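Local coordinates for beta-galactosidase (Streptococcus pneumoniae, PDB 4CU9), which probably hydrolyses beta-galactosides at the pneumococcal surface, the fragment here being a calcium-containing carbohydrate-binding module of the enzyme, at residues N46-N51 and F87-T92; V66-N71 and V75-A80; P111-Y114 and A119-S122; S115-Y120 and P125-E130. One frame throughout, in Å; residues are numbered along the deposited sequence.

Contact 1. Residues N46-N51 and F87-T92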
loop_
_atom_site.group_PDB
_atom_site.type_symbol
_atom_site.label_atom_id
_atom_site.label_comp_id
_atom_site.label_asym_id
_atom_site.label_seq_id
_atom_site.Cartn_x
_atom_site.Cartn_y
_atom_site.Cartn_z
ATOM N N ASN A 46 -7.076 12.415 9.578
ATOM C CA ASN A 46 -8.436 11.885 9.559
ATOM C C ASN A 46 -8.855 11.253 8.237
ATOM O O ASN A 46 -9.985 10.787 8.114
ATOM C CB ASN A 46 -9.414 12.987 9.962
ATOM C CG ASN A 46 -9.318 13.323 11.437
ATOM O OD1 ASN A 46 -9.116 14.474 11.816
ATOM N ND2 ASN A 46 -9.444 12.305 12.280
ATOM N N ARG A 47 -7.942 11.233 7.261
ATOM C CA ARG A 47 -8.156 10.532 6.005
ATOM C C ARG A 47 -7.057 9.493 5.842
ATOM O O ARG A 47 -6.011 9.756 5.255
ATOM C CB ARG A 47 -8.144 11.503 4.840
ATOM C CG ARG A 47 -9.306 12.494 4.833
ATOM C CD ARG A 47 -9.091 13.598 3.811
ATOM N NE ARG A 47 -8.923 13.096 2.427
ATOM C CZ ARG A 47 -9.925 12.911 1.556
ATOM N NH1 ARG A 47 -11.182 13.163 1.905
ATOM N NH2 ARG A 47 -9.673 12.481 0.321
ATOM N N ARG A 48 -7.288 8.306 6.371
ATOM C CA ARG A 48 -6.261 7.271 6.329
ATOM C C ARG A 48 -6.804 5.957 5.777
ATOM O O ARG A 48 -8.013 5.729 5.748
ATOM C CB ARG A 48 -5.685 7.059 7.717
ATOM C CG ARG A 48 -6.744 6.641 8.711
ATOM C CD ARG A 48 -6.391 7.043 10.101
ATOM N NE ARG A 48 -7.441 6.587 11.013
ATOM C CZ ARG A 48 -8.201 7.378 11.768
ATOM N NH1 ARG A 48 -8.049 8.686 11.777
ATOM N NH2 ARG A 48 -9.112 6.837 12.547
ATOM N N TRP A 49 -5.894 5.151 5.266
ATOM C CA TRP A 49 -6.149 3.765 5.010
ATOM C C TRP A 49 -5.695 2.987 6.238
ATOM O O TRP A 49 -4.647 3.247 6.815
ATOM C CB TRP A 49 -5.383 3.283 3.773
ATOM C CG TRP A 49 -5.385 1.799 3.690
ATOM C CD1 TRP A 49 -6.371 1.014 3.187
ATOM C CD2 TRP A 49 -4.392 0.933 4.183
ATOM N NE1 TRP A 49 -6.027 -0.308 3.303
ATOM C CE2 TRP A 49 -4.815 -0.385 3.920
ATOM C CE3 TRP A 49 -3.141 1.135 4.791
ATOM C CZ2 TRP A 49 -4.057 -1.488 4.267
ATOM C CZ3 TRP A 49 -2.397 0.047 5.130
ATOM C CH2 TRP A 49 -2.857 -1.257 4.885
ATOM N N THR A 50 -6.464 1.963 6.572
ATOM C CA THR A 50 -6.101 1.069 7.614
ATOM C C THR A 50 -6.694 -0.297 7.282
ATOM O O THR A 50 -7.649 -0.399 6.486
ATOM C CB THR A 50 -6.836 1.654 8.834
ATOM O OG1 THR A 50 -6.049 2.638 9.540
ATOM C CG2 THR A 50 -7.512 0.716 9.616
ATOM N N ASN A 51 -6.131 -1.340 7.869
ATOM C CA ASN A 51 -6.769 -2.695 7.799
ATOM C C ASN A 51 -7.180 -3.140 9.179
ATOM O O ASN A 51 -7.228 -4.330 9.470
ATOM C CB ASN A 51 -5.810 -3.722 7.204
ATOM C CG ASN A 51 -4.681 -4.063 8.155
ATOM O OD1 ASN A 51 -4.182 -3.187 8.882
ATOM N ND2 ASN A 51 -4.268 -5.333 8.163
ATOM N N PHE A 87 0.338 6.365 10.179
ATOM C CA PHE A 87 -0.506 6.938 11.205
ATOM C C PHE A 87 -0.545 5.958 12.352
ATOM O O PHE A 87 -0.303 4.775 12.151
ATOM C CB PHE A 87 -1.919 7.116 10.672
ATOM C CG PHE A 87 -2.950 7.477 11.722
ATOM C CD1 PHE A 87 -3.126 8.788 12.107
ATOM C CD2 PHE A 87 -3.783 6.508 12.266
ATOM C CE1 PHE A 87 -4.087 9.134 13.045
ATOM C CE2 PHE A 87 -4.769 6.845 13.172
ATOM C CZ PHE A 87 -4.915 8.161 13.572
ATOM N N ALA A 88 -0.819 6.462 13.551
ATOM C CA ALA A 88 -1.047 5.577 14.698
ATOM C C ALA A 88 -2.132 6.115 15.590
ATOM O O ALA A 88 -2.301 7.317 15.713
ATOM C CB ALA A 88 0.240 5.413 15.488
ATOM N N ASP A 89 -2.819 5.188 16.246
ATOM C CA ASP A 89 -3.808 5.482 17.274
ATOM C C ASP A 89 -3.922 4.221 18.129
ATOM O O ASP A 89 -2.991 3.394 18.127
ATOM C CB ASP A 89 -5.140 5.939 16.652
ATOM C CG ASP A 89 -5.853 4.853 15.878
ATOM O OD1 ASP A 89 -5.326 3.719 15.756
ATOM O OD2 ASP A 89 -6.984 5.144 15.405
ATOM N N SER A 90 -5.033 4.041 18.850
ATOM C CA SER A 90 -5.120 2.887 19.777
ATOM C C SER A 90 -5.028 1.545 19.064
ATOM O O SER A 90 -4.419 0.633 19.584
ATOM C CB SER A 90 -6.397 2.911 20.623
ATOM O OG SER A 90 -7.517 3.022 19.768
ATOM N N GLY A 91 -5.572 1.455 17.856
ATOM C CA GLY A 91 -5.662 0.198 17.146
ATOM C C GLY A 91 -4.585 -0.031 16.086
ATOM O O GLY A 91 -4.354 -1.190 15.657
ATOM N N THR A 92 -3.944 1.050 15.643
ATOM C CA THR A 92 -3.102 1.006 14.460
ATOM C C THR A 92 -1.754 1.673 14.652
ATOM O O THR A 92 -1.560 2.446 15.617
ATOM C CB THR A 92 -3.797 1.623 13.246
ATOM O OG1 THR A 92 -4.046 3.011 13.458
ATOM C CG2 THR A 92 -5.103 0.872 12.926
#
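Arg48 has its CG placed between the backbone N and the carbonyl carbon (chi1 59°) and then runs extended to NE, while Phe87 carries its ring anti to the backbone N (chi1 170°); together these torsions lay the arginine over one face of the phenylalanine. The overlap is continuous. Arg48 CD starts it as a CH-pi contact, 3.6 Å from the ring centroid, NE follows at 3.4 Å from Phe87 CE2, and NH1 reaches the far end of the ring, 3.6 Å from Phe87 CZ. The guanidinium and ring planes are only 4° apart, a flat, offset overlap. NH1 is also bonded to the backbone O of Glu45, which helps fix the rotation of the group. Asp89 adds a long salt bridge: its OD2 is 3.9 Å from Arg48 NH2 but well out of the guanidinium plane, with no N-H directed to it. OD1 of Asp89 is taken up by its own loop, accepting from Gly91 N in an Asx turn and from Thr92 OG1 at 2.7 Å, from opposite faces of the carboxylate. Deeper in, Thr50 OG1 lies 3.9 Å from Thr92 CG2. Strand 173-182 underlies both segments, with Ala175 touching Thr50, Phe87 and Thr92.

Contact 2. Residues V66-N71 and V75-A80; sequences VIFREN and VERTVA
Phe68 and Val75 face each other near the turn end of the beta hairpin formed by strands 61-70 and 73-86, where the backbone bond from Val75 N to Phe68 O measures 2.9 Å. The tight part of the contact gathers round Phe68. Arg77 folds over its base: Arg77 CG lies 3.7 Å from Phe68 CB, and a bend at chi2 (-103°) folds the chain back so that NH1 comes within 3.5 Å of the same Phe68 carbon. The ring and guanidinium planes are inclined at 45°, and the arginine meets the phenylalanine obliquely instead of stacking on it. Farther along, Phe68 CZ comes to 4.1 Å from Val79 CG1, and both side chains also touch Phe181 of strand 173-182, which carries this apolar side into the sheet. Val75 contributes CG2, 4.2 Å from Phe68 CB, and the same methyl lies over one face of the guanidinium. Towards the turn the packing thins. Glu70 is exposed, and its OE2 stays 4.2 Å from Arg77 NH2, beyond a salt bridge, so any attraction there is probably modest. The firmer polar partner of Arg77 is Asn17, whose OD1 takes NH1 and also receives Arg69 N, tying the hairpin to the N-terminal part of the chain. The other amino group, Arg77 NH2, approaches Arg69 O near the guanidinium plane in a weak bond of 3.0 Å, bent to 131° at the hydrogen.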
loop_
_atom_site.group_PDB
_atom_site.type_symbol
_atom_site.label_atom_id
_atom_site.label_comp_id
_atom_site.label_asym_id
_atom_site.label_seq_id
_atom_site.Cartn_x
_atom_site.Cartn_y
_atom_site.Cartn_z
ATOM N N VAL A 66 0.151 0.801 -5.225
ATOM C CA VAL A 66 -0.379 1.635 -6.308
ATOM C C VAL A 66 -0.204 0.955 -7.647
ATOM O O VAL A 66 0.870 0.436 -7.978
ATOM C CB VAL A 66 0.268 3.042 -6.347
ATOM C CG1 VAL A 66 -0.282 3.891 -7.484
ATOM C CG2 VAL A 66 0.146 3.779 -5.001
ATOM N N ILE A 67 -1.294 0.911 -8.390
ATOM C CA ILE A 67 -1.302 0.622 -9.823
ATOM C C ILE A 67 -1.176 1.934 -10.625
ATOM O O ILE A 67 -2.002 2.833 -10.496
ATOM C CB ILE A 67 -2.623 -0.034 -10.236
ATOM C CG1 ILE A 67 -2.819 -1.346 -9.492
ATOM C CG2 ILE A 67 -2.641 -0.285 -11.737
ATOM C CD1 ILE A 67 -4.265 -1.805 -9.421
ATOM N N PHE A 68 -0.173 1.999 -11.482
ATOM C CA PHE A 68 0.089 3.153 -12.309
ATOM C C PHE A 68 -0.862 3.188 -13.504
ATOM O O PHE A 68 -0.950 2.228 -14.251
ATOM C CB PHE A 68 1.552 3.151 -12.776
ATOM C CG PHE A 68 2.530 3.051 -11.651
ATOM C CD1 PHE A 68 2.367 3.835 -10.519
ATOM C CD2 PHE A 68 3.590 2.156 -11.698
ATOM C CE1 PHE A 68 3.244 3.724 -9.451
ATOM C CE2 PHE A 68 4.480 2.064 -10.644
ATOM C CZ PHE A 68 4.288 2.826 -9.519
ATOM N N ARG A 69 -1.574 4.299 -13.637
ATOM C CA ARG A 69 -2.527 4.517 -14.730
ATOM C C ARG A 69 -2.443 5.946 -15.229
ATOM O O ARG A 69 -2.099 6.858 -14.490
ATOM C CB ARG A 69 -3.944 4.268 -14.261
ATOM C CG ARG A 69 -4.145 2.859 -13.732
ATOM C CD ARG A 69 -5.425 2.725 -12.952
ATOM N NE ARG A 69 -6.582 2.594 -13.818
ATOM C CZ ARG A 69 -7.448 3.567 -14.102
ATOM N NH1 ARG A 69 -7.290 4.797 -13.638
ATOM N NH2 ARG A 69 -8.493 3.314 -14.884
ATOM N N GLU A 70 -2.793 6.131 -16.485
ATOM C CA GLU A 70 -2.886 7.467 -17.054
ATOM C C GLU A 70 -4.026 7.407 -18.068
ATOM O O GLU A 70 -4.097 6.445 -18.854
ATOM C CB GLU A 70 -1.564 7.830 -17.724
ATOM C CG GLU A 70 -1.463 9.264 -18.229
ATOM C CD GLU A 70 -1.044 10.217 -17.146
ATOM O OE1 GLU A 70 -1.869 10.457 -16.237
ATOM O OE2 GLU A 70 0.089 10.731 -17.211
ATOM N N ASN A 71 -4.903 8.417 -18.032
ATOM C CA ASN A 71 -6.026 8.524 -18.962
ATOM C C ASN A 71 -6.760 7.191 -19.001
ATOM O O ASN A 71 -7.127 6.695 -20.081
ATOM C CB ASN A 71 -5.541 8.904 -20.377
ATOM C CG ASN A 71 -4.629 10.133 -20.401
ATOM O OD1 ASN A 71 -3.654 10.192 -21.156
ATOM N ND2 ASN A 71 -4.919 11.085 -19.569
ATOM N N VAL A 75 -0.297 1.697 -17.035
ATOM C CA VAL A 75 0.946 1.977 -17.741
ATOM C C VAL A 75 2.147 1.497 -16.952
ATOM O O VAL A 75 2.106 1.387 -15.714
ATOM C CB VAL A 75 1.085 3.471 -18.030
ATOM C CG1 VAL A 75 -0.012 3.939 -18.975
ATOM C CG2 VAL A 75 1.053 4.289 -16.747
ATOM N N GLU A 76 3.219 1.194 -17.667
ATOM C CA GLU A 76 4.474 0.936 -17.003
ATOM C C GLU A 76 5.159 2.250 -16.648
ATOM O O GLU A 76 5.203 3.174 -17.445
ATOM C CB GLU A 76 5.350 0.083 -17.899
ATOM C CG GLU A 76 6.616 -0.379 -17.228
ATOM C CD GLU A 76 7.273 -1.490 -18.026
ATOM O OE1 GLU A 76 6.882 -2.680 -17.861
ATOM O OE2 GLU A 76 8.140 -1.150 -18.830
ATOM N N ARG A 77 5.710 2.347 -15.450
ATOM C CA ARG A 77 6.516 3.490 -15.099
ATOM C C ARG A 77 7.882 3.001 -14.616
ATOM O O ARG A 77 8.031 1.859 -14.122
ATOM C CB ARG A 77 5.845 4.308 -13.984
ATOM C CG ARG A 77 4.453 4.879 -14.307
ATOM C CD ARG A 77 4.436 6.378 -14.632
ATOM N NE ARG A 77 3.099 6.873 -15.038
ATOM C CZ ARG A 77 2.015 6.955 -14.249
ATOM N NH1 ARG A 77 2.049 6.592 -12.978
ATOM N NH2 ARG A 77 0.873 7.424 -14.734
ATOM N N THR A 78 8.864 3.894 -14.687
ATOM C CA THR A 78 10.139 3.652 -14.020
ATOM C C THR A 78 10.171 4.419 -12.693
ATOM O O THR A 78 10.017 5.640 -12.656
ATOM C CB THR A 78 11.350 4.049 -14.890
ATOM O OG1 THR A 78 11.351 3.295 -16.100
ATOM C CG2 THR A 78 12.646 3.792 -14.174
ATOM N N VAL A 79 10.409 3.704 -11.604
ATOM C CA VAL A 79 10.429 4.319 -10.259
ATOM C C VAL A 79 11.697 3.978 -9.486
ATOM O O VAL A 79 12.279 2.939 -9.669
ATOM C CB VAL A 79 9.170 3.962 -9.434
ATOM C CG1 VAL A 79 7.936 4.560 -10.106
ATOM C CG2 VAL A 79 8.983 2.457 -9.303
ATOM N N ALA A 80 12.147 4.893 -8.648
ATOM C CA ALA A 80 13.365 4.698 -7.860
ATOM C C ALA A 80 13.265 5.355 -6.485
ATOM O O ALA A 80 14.239 5.394 -5.722
ATOM C CB ALA A 80 14.587 5.240 -8.622
#

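Contact 3. Residues P111-Y114 and A119-S122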
loop_
_atom_site.group_PDB
_atom_site.type_symbol
_atom_site.label_atom_id
_atom_site.label_comp_id
_atom_site.label_asym_id
_atom_site.label_seq_id
_atom_site.Cartn_x
_atom_site.Cartn_y
_atom_site.Cartn_z
ATOM N N PRO A 111 -8.481 -4.497 -9.756
ATOM C CA PRO A 111 -9.472 -5.321 -9.125
ATOM C C PRO A 111 -10.811 -4.566 -8.933
ATOM O O PRO A 111 -10.840 -3.337 -8.703
ATOM C CB PRO A 111 -8.872 -5.622 -7.761
ATOM C CG PRO A 111 -7.374 -5.487 -7.926
ATOM C CD PRO A 111 -7.222 -4.399 -8.967
ATOM N N THR A 112 -11.904 -5.297 -9.032
ATOM C CA THR A 112 -13.174 -4.716 -8.626
ATOM C C THR A 112 -13.130 -4.330 -7.140
ATOM O O THR A 112 -13.444 -3.201 -6.748
ATOM C CB THR A 112 -14.326 -5.690 -8.895
ATOM O OG1 THR A 112 -14.402 -5.907 -10.304
ATOM C CG2 THR A 112 -15.640 -5.073 -8.424
ATOM N N TYR A 113 -12.684 -5.267 -6.325
ATOM C CA TYR A 113 -12.557 -5.078 -4.887
ATOM C C TYR A 113 -11.124 -4.695 -4.591
ATOM O O TYR A 113 -10.383 -5.453 -3.972
ATOM C CB TYR A 113 -12.960 -6.351 -4.135
ATOM C CG TYR A 113 -14.471 -6.607 -4.209
ATOM C CD1 TYR A 113 -15.325 -6.004 -3.309
ATOM C CD2 TYR A 113 -15.021 -7.431 -5.182
ATOM C CE1 TYR A 113 -16.704 -6.217 -3.357
ATOM C CE2 TYR A 113 -16.401 -7.655 -5.245
ATOM C CZ TYR A 113 -17.235 -7.040 -4.336
ATOM O OH TYR A 113 -18.598 -7.222 -4.367
ATOM N N TYR A 114 -10.750 -3.502 -5.058
ATOM C CA TYR A 114 -9.353 -3.095 -5.001
ATOM C C TYR A 114 -8.885 -2.779 -3.568
ATOM O O TYR A 114 -7.698 -2.795 -3.318
ATOM C CB TYR A 114 -9.070 -1.942 -5.962
ATOM C CG TYR A 114 -9.879 -0.707 -5.730
ATOM C CD1 TYR A 114 -9.518 0.199 -4.740
ATOM C CD2 TYR A 114 -11.001 -0.408 -6.521
ATOM C CE1 TYR A 114 -10.215 1.361 -4.527
ATOM C CE2 TYR A 114 -11.698 0.772 -6.324
ATOM C CZ TYR A 114 -11.313 1.642 -5.314
ATOM O OH TYR A 114 -11.989 2.818 -5.095
ATOM N N ALA A 119 -9.910 -11.067 0.401
ATOM C CA ALA A 119 -11.196 -11.651 0.811
ATOM C C ALA A 119 -12.191 -11.685 -0.335
ATOM O O ALA A 119 -12.964 -12.631 -0.477
ATOM C CB ALA A 119 -11.794 -10.853 1.947
ATOM N N TYR A 120 -12.165 -10.653 -1.162
ATOM C CA TYR A 120 -13.254 -10.457 -2.095
ATOM C C TYR A 120 -12.913 -10.665 -3.542
ATOM O O TYR A 120 -13.808 -10.730 -4.380
ATOM C CB TYR A 120 -13.826 -9.070 -1.904
ATOM C CG TYR A 120 -14.538 -8.927 -0.591
ATOM C CD1 TYR A 120 -15.484 -9.874 -0.160
ATOM C CD2 TYR A 120 -14.272 -7.857 0.230
ATOM C CE1 TYR A 120 -16.144 -9.722 1.053
ATOM C CE2 TYR A 120 -14.906 -7.707 1.438
ATOM C CZ TYR A 120 -15.844 -8.624 1.844
ATOM O OH TYR A 120 -16.451 -8.419 3.056
ATOM N N GLU A 121 -11.630 -10.791 -3.841
ATOM C CA GLU A 121 -11.222 -11.045 -5.192
ATOM C C GLU A 121 -9.943 -11.903 -5.207
ATOM O O GLU A 121 -8.978 -11.547 -5.872
ATOM C CB GLU A 121 -11.058 -9.732 -5.932
ATOM C CG GLU A 121 -11.252 -9.908 -7.430
ATOM C CD GLU A 121 -11.478 -8.617 -8.184
ATOM O OE1 GLU A 121 -12.088 -7.686 -7.614
ATOM O OE2 GLU A 121 -11.067 -8.553 -9.358
ATOM N N SER A 122 -9.992 -13.046 -4.481
ATOM C CA SER A 122 -8.830 -13.915 -4.287
ATOM C C SER A 122 -8.264 -14.481 -5.583
ATOM O O SER A 122 -7.131 -14.888 -5.613
ATOM C CB SER A 122 -9.148 -15.095 -3.315
ATOM O OG SER A 122 -10.108 -15.942 -3.893
#
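The Tyr113 ring has Tyr120 CB over one face, 3.4 Å from Tyr113 CG, and Glu121 OE1 at its edge, near the ring plane, 3.8 Å from Tyr113 CD2. The CB contact is a CH-pi interaction displaced toward the rim of the ring. The Tyr120 ring takes a different course: although its CB faces Tyr113, the rest of the side chain leads away, leaving the two rings oblique, with centroids 5.3 Å apart and planes at 41°. One face of the Tyr120 ring is covered by CB of its own neighbour, Ala119, centred over it. The carboxylate of Glu121 stands almost perpendicular to the Tyr113 ring. It belongs to the first residue to leave helical geometry after the short helix 117-120, and it reaches back to a bend in the preceding loop, where Tyr113 is the centre of an inverse gamma turn. With CG anti to the backbone N (chi1 -154°) and the chain extended beyond, Glu121 can span this gap. OE1 receives Tyr113 N at 2.8 Å in an almost straight bond, met nearly in line with the C-O bond, and OE2 accepts a weak bond of 3.4 Å from Thr112 N. The Tyr113 amide is the firm partner; the N-H dipoles of the two would probably favour the charged form of the carboxylate. Pro111 CB approaches Glu121 OE1 to 3.8 Å, and the proline also packs on His124.

Contact 4. Residues S115-Y120 and P125-E130. With EDO (1,2-ethanediol), chain D.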
loop_
_atom_site.group_PDB
_atom_site.type_symbol
_atom_site.label_atom_id
_atom_site.label_comp_id
_atom_site.label_asym_id
_atom_site.label_seq_id
_atom_site.Cartn_x
_atom_site.Cartn_y
_atom_site.Cartn_z
ATOM N N SER A 115 -9.802 -2.570 -2.637
ATOM C CA SER A 115 -9.432 -2.339 -1.217
ATOM C C SER A 115 -9.411 -3.604 -0.380
ATOM O O SER A 115 -8.953 -3.596 0.770
ATOM C CB SER A 115 -10.397 -1.357 -0.569
ATOM O OG SER A 115 -11.633 -2.002 -0.299
ATOM N N ASN A 116 -9.912 -4.702 -0.940
ATOM C CA ASN A 116 -10.040 -5.936 -0.206
ATOM C C ASN A 116 -9.881 -7.132 -1.143
ATOM O O ASN A 116 -10.708 -8.048 -1.156
ATOM C CB ASN A 116 -11.386 -5.982 0.510
ATOM C CG ASN A 116 -11.355 -5.307 1.838
ATOM O OD1 ASN A 116 -10.740 -5.794 2.752
ATOM N ND2 ASN A 116 -12.021 -4.157 1.953
ATOM N N TYR A 117 -8.772 -7.152 -1.889
ATOM C CA TYR A 117 -8.629 -8.187 -2.891
ATOM C C TYR A 117 -8.485 -9.550 -2.278
ATOM O O TYR A 117 -8.896 -10.531 -2.898
ATOM C CB TYR A 117 -7.541 -7.897 -3.920
ATOM C CG TYR A 117 -6.120 -7.954 -3.462
ATOM C CD1 TYR A 117 -5.513 -9.168 -3.103
ATOM C CD2 TYR A 117 -5.373 -6.800 -3.398
ATOM C CE1 TYR A 117 -4.177 -9.217 -2.697
ATOM C CE2 TYR A 117 -4.056 -6.843 -2.988
ATOM C CZ TYR A 117 -3.459 -8.048 -2.646
ATOM O OH TYR A 117 -2.148 -8.057 -2.236
ATOM N N GLN A 118 -7.922 -9.643 -1.071
ATOM C CA GLN A 118 -7.676 -10.979 -0.518
ATOM C C GLN A 118 -8.955 -11.743 -0.231
ATOM O O GLN A 118 -9.076 -12.919 -0.607
ATOM C CB GLN A 118 -6.799 -10.949 0.722
ATOM C CG GLN A 118 -6.221 -12.310 1.006
ATOM C CD GLN A 118 -4.941 -12.227 1.786
ATOM O OE1 GLN A 118 -4.944 -11.832 2.939
ATOM N NE2 GLN A 118 -3.854 -12.585 1.158
ATOM N N ALA A 119 -9.910 -11.067 0.401
ATOM C CA ALA A 119 -11.196 -11.651 0.811
ATOM C C ALA A 119 -12.191 -11.685 -0.335
ATOM O O ALA A 119 -12.964 -12.631 -0.477
ATOM C CB ALA A 119 -11.794 -10.853 1.947
ATOM N N TYR A 120 -12.165 -10.653 -1.162
ATOM C CA TYR A 120 -13.254 -10.457 -2.095
ATOM C C TYR A 120 -12.913 -10.665 -3.542
ATOM O O TYR A 120 -13.808 -10.730 -4.380
ATOM C CB TYR A 120 -13.826 -9.070 -1.904
ATOM C CG TYR A 120 -14.538 -8.927 -0.591
ATOM C CD1 TYR A 120 -15.484 -9.874 -0.160
ATOM C CD2 TYR A 120 -14.272 -7.857 0.230
ATOM C CE1 TYR A 120 -16.144 -9.722 1.053
ATOM C CE2 TYR A 120 -14.906 -7.707 1.438
ATOM C CZ TYR A 120 -15.844 -8.624 1.844
ATOM O OH TYR A 120 -16.451 -8.419 3.056
ATOM N N PRO A 125 -4.634 -11.780 -9.858
ATOM C CA PRO A 125 -3.186 -12.140 -9.768
ATOM C C PRO A 125 -2.375 -11.442 -8.668
ATOM O O PRO A 125 -1.343 -11.942 -8.274
ATOM C CB PRO A 125 -2.660 -11.847 -11.181
ATOM C CG PRO A 125 -3.660 -10.935 -11.788
ATOM C CD PRO A 125 -4.986 -11.286 -11.194
ATOM N N PHE A 126 -2.873 -10.315 -8.144
ATOM C CA PHE A 126 -2.268 -9.641 -7.020
ATOM C C PHE A 126 -2.221 -10.542 -5.789
ATOM O O PHE A 126 -1.330 -10.393 -4.960
ATOM C CB PHE A 126 -2.992 -8.340 -6.667
ATOM C CG PHE A 126 -2.627 -7.187 -7.539
ATOM C CD1 PHE A 126 -1.931 -7.346 -8.740
ATOM C CD2 PHE A 126 -2.990 -5.935 -7.160
ATOM C CE1 PHE A 126 -1.596 -6.236 -9.507
ATOM C CE2 PHE A 126 -2.696 -4.833 -7.925
ATOM C CZ PHE A 126 -1.970 -4.971 -9.083
ATOM N N ASN A 127 -3.096 -11.529 -5.720
ATOM C CA ASN A 127 -3.182 -12.359 -4.564
ATOM C C ASN A 127 -2.213 -13.546 -4.569
ATOM O O ASN A 127 -2.133 -14.274 -3.581
ATOM C CB ASN A 127 -4.630 -12.809 -4.370
ATOM C CG ASN A 127 -4.916 -13.290 -2.970
ATOM O OD1 ASN A 127 -4.460 -12.707 -1.996
ATOM N ND2 ASN A 127 -5.681 -14.370 -2.859
ATOM N N ASN A 128 -1.416 -13.690 -5.622
ATOM C CA ASN A 128 -0.454 -14.741 -5.710
ATOM C C ASN A 128 0.936 -14.184 -5.380
ATOM O O ASN A 128 1.448 -13.365 -6.127
ATOM C CB ASN A 128 -0.469 -15.335 -7.122
ATOM C CG ASN A 128 0.613 -16.414 -7.314
ATOM O OD1 ASN A 128 1.394 -16.690 -6.421
ATOM N ND2 ASN A 128 0.653 -16.986 -8.481
ATOM N N PRO A 129 1.547 -14.614 -4.262
ATOM C CA PRO A 129 2.814 -14.020 -3.833
ATOM C C PRO A 129 3.940 -14.137 -4.863
ATOM O O PRO A 129 4.890 -13.337 -4.834
ATOM C CB PRO A 129 3.212 -14.870 -2.613
ATOM C CG PRO A 129 1.964 -15.522 -2.164
ATOM C CD PRO A 129 1.085 -15.674 -3.339
ATOM N N GLU A 130 3.877 -15.136 -5.731
ATOM C CA GLU A 130 4.962 -15.327 -6.736
ATOM C C GLU A 130 4.933 -14.236 -7.815
ATOM O O GLU A 130 5.841 -14.114 -8.589
ATOM C CB GLU A 130 4.853 -16.692 -7.414
ATOM C CG GLU A 130 5.209 -17.847 -6.481
ATOM C CD GLU A 130 6.644 -17.777 -5.972
ATOM O OE1 GLU A 130 7.561 -17.678 -6.815
ATOM O OE2 GLU A 130 6.844 -17.796 -4.734
HETATM C C1 EDO D . -1.027 -11.472 -1.124
HETATM O O1 EDO D . -1.141 -10.048 -0.920
HETATM C C2 EDO D . 0.052 -11.911 -2.123
HETATM O O2 EDO D . 1.339 -11.837 -1.514
HETATM O O HOH W 1 -2.484 -14.702 -0.683
#
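Tyr117 lays one face of its ring over CB of Phe126, which sits above the ring centre at 4.0 Å from the centroid, a CH-pi contact only 10° off the ring normal. The Phe126 ring itself leads away into an aromatic cluster, meeting Phe20 and Phe108 and lying edge-to-face with Trp132 and His124. At the border of that cluster, the Tyr117-Phe126 contact joins the short helix 117-120 to the 3-10 segment 125-127. At the ring's edge, in its plane, Asn127 OD1 stands 3.6 Å from Tyr117 CE1. The same oxygen serves Gln118, whose extended side chain lets Gln118 NE2 donate to Asn127 OD1 at 3.2 Å; the donor lies in the carbonyl plane of the asparagine and close to the amide plane of the glutamine, though the two amides are steeply inclined to each other. A water adds a second link, donating to Asn127 O at 3.0 Å and accepting weakly from Gln118 NE2. Beyond the ring, a 1,2-ethanediol, probably from the crystallisation liquor, shares a hydrogen bond of 2.6 Å between its O1 and Tyr117 OH, and is also bonded to Arg162. Since Asn127 ND2 donates to Ser122 O while OD1 accepts from Gln118, the asparagine amide has both ends committed, which fixes its rotation and ties the turn to the helix and the loop after it.

Overall arrangement
All four contacts belong to one galactose-binding-like domain built on a mixed, curled beta-sheet. Contact 1 opens first and closes only after contact 2, which lies wholly between its two segments; the two reach the same sheet from opposite sides of the chain's centre, their own centres about 26 Å apart. Contacts 3 and 4 follow in the long connection between strands 97-103 and 132-139. They share Ala119 and Tyr120 of helix 117-120, and their centres are about 7 Å apart. Ile67 CD1 packs on Pro111 and Phe126, so the hairpin and the 111-130 region form one packed unit. Contact 1 touches none of the others and lies apart, its Arg48 side chain about 7 Å from the bound calcium ion.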